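PDB 2G40: lactate utilization protein C from Deinococcus radiodurans, which may function in the utilization of L-lactate, as a homodimeric member of the LutC/YkgG family. Local coordinates for residues L129-A133 with L144-Q150. Sequence-based numbering, arbitrary orientation.
Sequences LTGCA and LDHRADQ
Gly131 N points almost straight at Asp149 O, 2.9 Å away with an angle of 174° at the hydrogen, although the donor is tilted from the carbonyl plane. Glycine suits this place because a CB would point toward the loop and run into Asp149 OD2. Beside this bond the methyl CG2 of Thr130 rests on Gln150 O, while its hydroxyl donates in the carbonyl plane to Gly131 O and also bonds His162. Gln150 lays its side chain along the chain at Gly131 and Cys132: CG meets Gly131 O at 3.5 Å, and the amide lies beside the backbone of Cys132. With CG beside its own backbone N (chi1 -69°) and the chain extended beyond, the amide lies back across the turn 145-149. Glutamine suits the spot by offering both an acceptor and a two-hydrogen donor: OE1 accepts from Asp145 N on a lone pair at 2.7 Å and from His146 N above the carbonyl plane, while NE2 donates to Asp145 OD1 and, within the amide plane, to Asp149 OD1 at 2.9 Å. A leucine in place of Gln150 would probably leave the two loop amides and both carboxylates without these mates, freeing the loop to shift. Asp145 sets its carboxylate against the small methyl of Ala133 (CB to CG 3.6 Å), and Arg147 NE meets OD2 from above the carboxylate plane in a salt bridge. Leu144 turns CD2 back onto Gly131 O and Cys132 CB, the latter 3.8 Å away, an apolar contact suited to a buried leucine. The loop leaving strand 141-144 thus packs on the 131-133 link by which the parallel sheet hands over to the antiparallel hairpin 134-136/141-144, within the LUD domain.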
loop_
_atom_site.group_PDB
_atom_site.type_symbol
_atom_site.label_atom_id
_atom_site.label_comp_id
_atom_site.label_asym_id
_atom_site.label_seq_id
_atom_site.Cartn_x
_atom_site.Cartn_y
_atom_site.Cartn_z
ATOM N N LEU A 129 -6.963 -14.529 -0.989
ATOM C CA LEU A 129 -7.105 -14.860 0.413
ATOM C C LEU A 129 -5.816 -14.454 1.099
ATOM O O LEU A 129 -4.739 -14.850 0.662
ATOM C CB LEU A 129 -7.324 -16.367 0.573
ATOM C CG LEU A 129 -7.262 -16.905 2.003
ATOM C CD1 LEU A 129 -8.411 -16.338 2.818
ATOM C CD2 LEU A 129 -7.272 -18.395 2.035
ATOM N N THR A 130 -5.911 -13.621 2.137
ATOM C CA THR A 130 -4.717 -13.214 2.870
ATOM C C THR A 130 -4.953 -13.156 4.358
ATOM O O THR A 130 -6.086 -13.045 4.828
ATOM C CB THR A 130 -4.175 -11.792 2.477
ATOM O OG1 THR A 130 -4.987 -10.771 3.090
ATOM C CG2 THR A 130 -4.137 -11.591 0.985
ATOM N N GLY A 131 -3.842 -13.203 5.079
ATOM C CA GLY A 131 -3.796 -12.760 6.464
ATOM C C GLY A 131 -3.550 -11.263 6.482
ATOM O O GLY A 131 -3.800 -10.549 5.505
ATOM N N CYS A 132 -3.064 -10.776 7.605
ATOM C CA CYS A 132 -2.651 -9.379 7.707
ATOM C C CYS A 132 -1.592 -9.256 8.768
ATOM O O CYS A 132 -1.243 -10.259 9.421
ATOM C CB CYS A 132 -3.813 -8.497 8.069
ATOM S SG CYS A 132 -4.567 -8.841 9.670
ATOM N N ALA A 133 -1.079 -8.043 8.936
ATOM C CA ALA A 133 -0.092 -7.770 9.968
ATOM C C ALA A 133 -0.755 -7.375 11.282
ATOM O O ALA A 133 -0.377 -7.870 12.365
ATOM C CB ALA A 133 0.874 -6.699 9.524
ATOM N N LEU A 144 -1.456 -4.631 5.880
ATOM C CA LEU A 144 -0.677 -5.697 5.321
ATOM C C LEU A 144 0.771 -5.288 5.271
ATOM O O LEU A 144 1.094 -4.175 4.835
ATOM C CB LEU A 144 -1.116 -5.980 3.894
ATOM C CG LEU A 144 -2.602 -6.208 3.610
ATOM C CD1 LEU A 144 -2.707 -6.746 2.181
ATOM C CD2 LEU A 144 -3.283 -7.150 4.596
ATOM N N ASP A 145 1.640 -6.228 5.621
ATOM C CA ASP A 145 3.078 -6.053 5.456
ATOM C C ASP A 145 3.688 -7.058 4.474
ATOM O O ASP A 145 4.900 -7.124 4.349
ATOM C CB ASP A 145 3.825 -6.041 6.805
ATOM C CG ASP A 145 3.817 -7.391 7.518
ATOM O OD1 ASP A 145 3.195 -8.349 7.025
ATOM O OD2 ASP A 145 4.413 -7.467 8.602
ATOM N N HIS A 146 2.839 -7.819 3.789
ATOM C CA HIS A 146 3.220 -8.574 2.595
ATOM C C HIS A 146 4.216 -9.671 2.873
ATOM O O HIS A 146 5.042 -9.999 2.045
ATOM C CB HIS A 146 3.636 -7.567 1.518
ATOM C CG HIS A 146 2.522 -6.627 1.192
ATOM N ND1 HIS A 146 1.379 -7.051 0.546
ATOM C CD2 HIS A 146 2.314 -5.330 1.517
ATOM C CE1 HIS A 146 0.537 -6.040 0.449
ATOM N NE2 HIS A 146 1.090 -4.982 1.011
ATOM N N ARG A 147 4.109 -10.206 4.085
ATOM C CA ARG A 147 4.787 -11.415 4.468
ATOM C C ARG A 147 4.131 -12.591 3.743
ATOM O O ARG A 147 3.237 -12.409 2.888
ATOM C CB ARG A 147 4.775 -11.534 5.980
ATOM C CG ARG A 147 5.741 -10.554 6.636
ATOM C CD ARG A 147 5.526 -10.523 8.119
ATOM N NE ARG A 147 6.270 -9.469 8.792
ATOM C CZ ARG A 147 7.545 -9.543 9.166
ATOM N NH1 ARG A 147 8.270 -10.625 8.917
ATOM N NH2 ARG A 147 8.116 -8.504 9.773
ATOM N N ALA A 148 4.582 -13.792 4.044
ATOM C CA ALA A 148 4.265 -14.950 3.201
ATOM C C ALA A 148 2.771 -15.261 3.153
ATOM O O ALA A 148 2.300 -15.778 2.145
ATOM C CB ALA A 148 5.039 -16.173 3.686
ATOM N N ASP A 149 2.036 -14.954 4.228
ATOM C CA ASP A 149 0.585 -15.204 4.283
ATOM C C ASP A 149 -0.247 -14.087 3.638
ATOM O O ASP A 149 -1.459 -14.126 3.675
ATOM C CB ASP A 149 0.102 -15.457 5.718
ATOM C CG ASP A 149 0.253 -14.225 6.636
ATOM O OD1 ASP A 149 0.990 -13.282 6.293
ATOM O OD2 ASP A 149 -0.351 -14.229 7.735
ATOM N N GLN A 150 0.424 -13.104 3.044
ATOM C CA GLN A 150 -0.215 -11.967 2.435
ATOM C C GLN A 150 0.185 -11.772 0.986
ATOM O O GLN A 150 -0.609 -11.299 0.162
ATOM C CB GLN A 150 0.169 -10.730 3.225
ATOM C CG GLN A 150 -0.436 -10.709 4.586
ATOM C CD GLN A 150 0.325 -9.789 5.462
ATOM O OE1 GLN A 150 0.278 -8.587 5.267
ATOM N NE2 GLN A 150 1.076 -10.341 6.390
#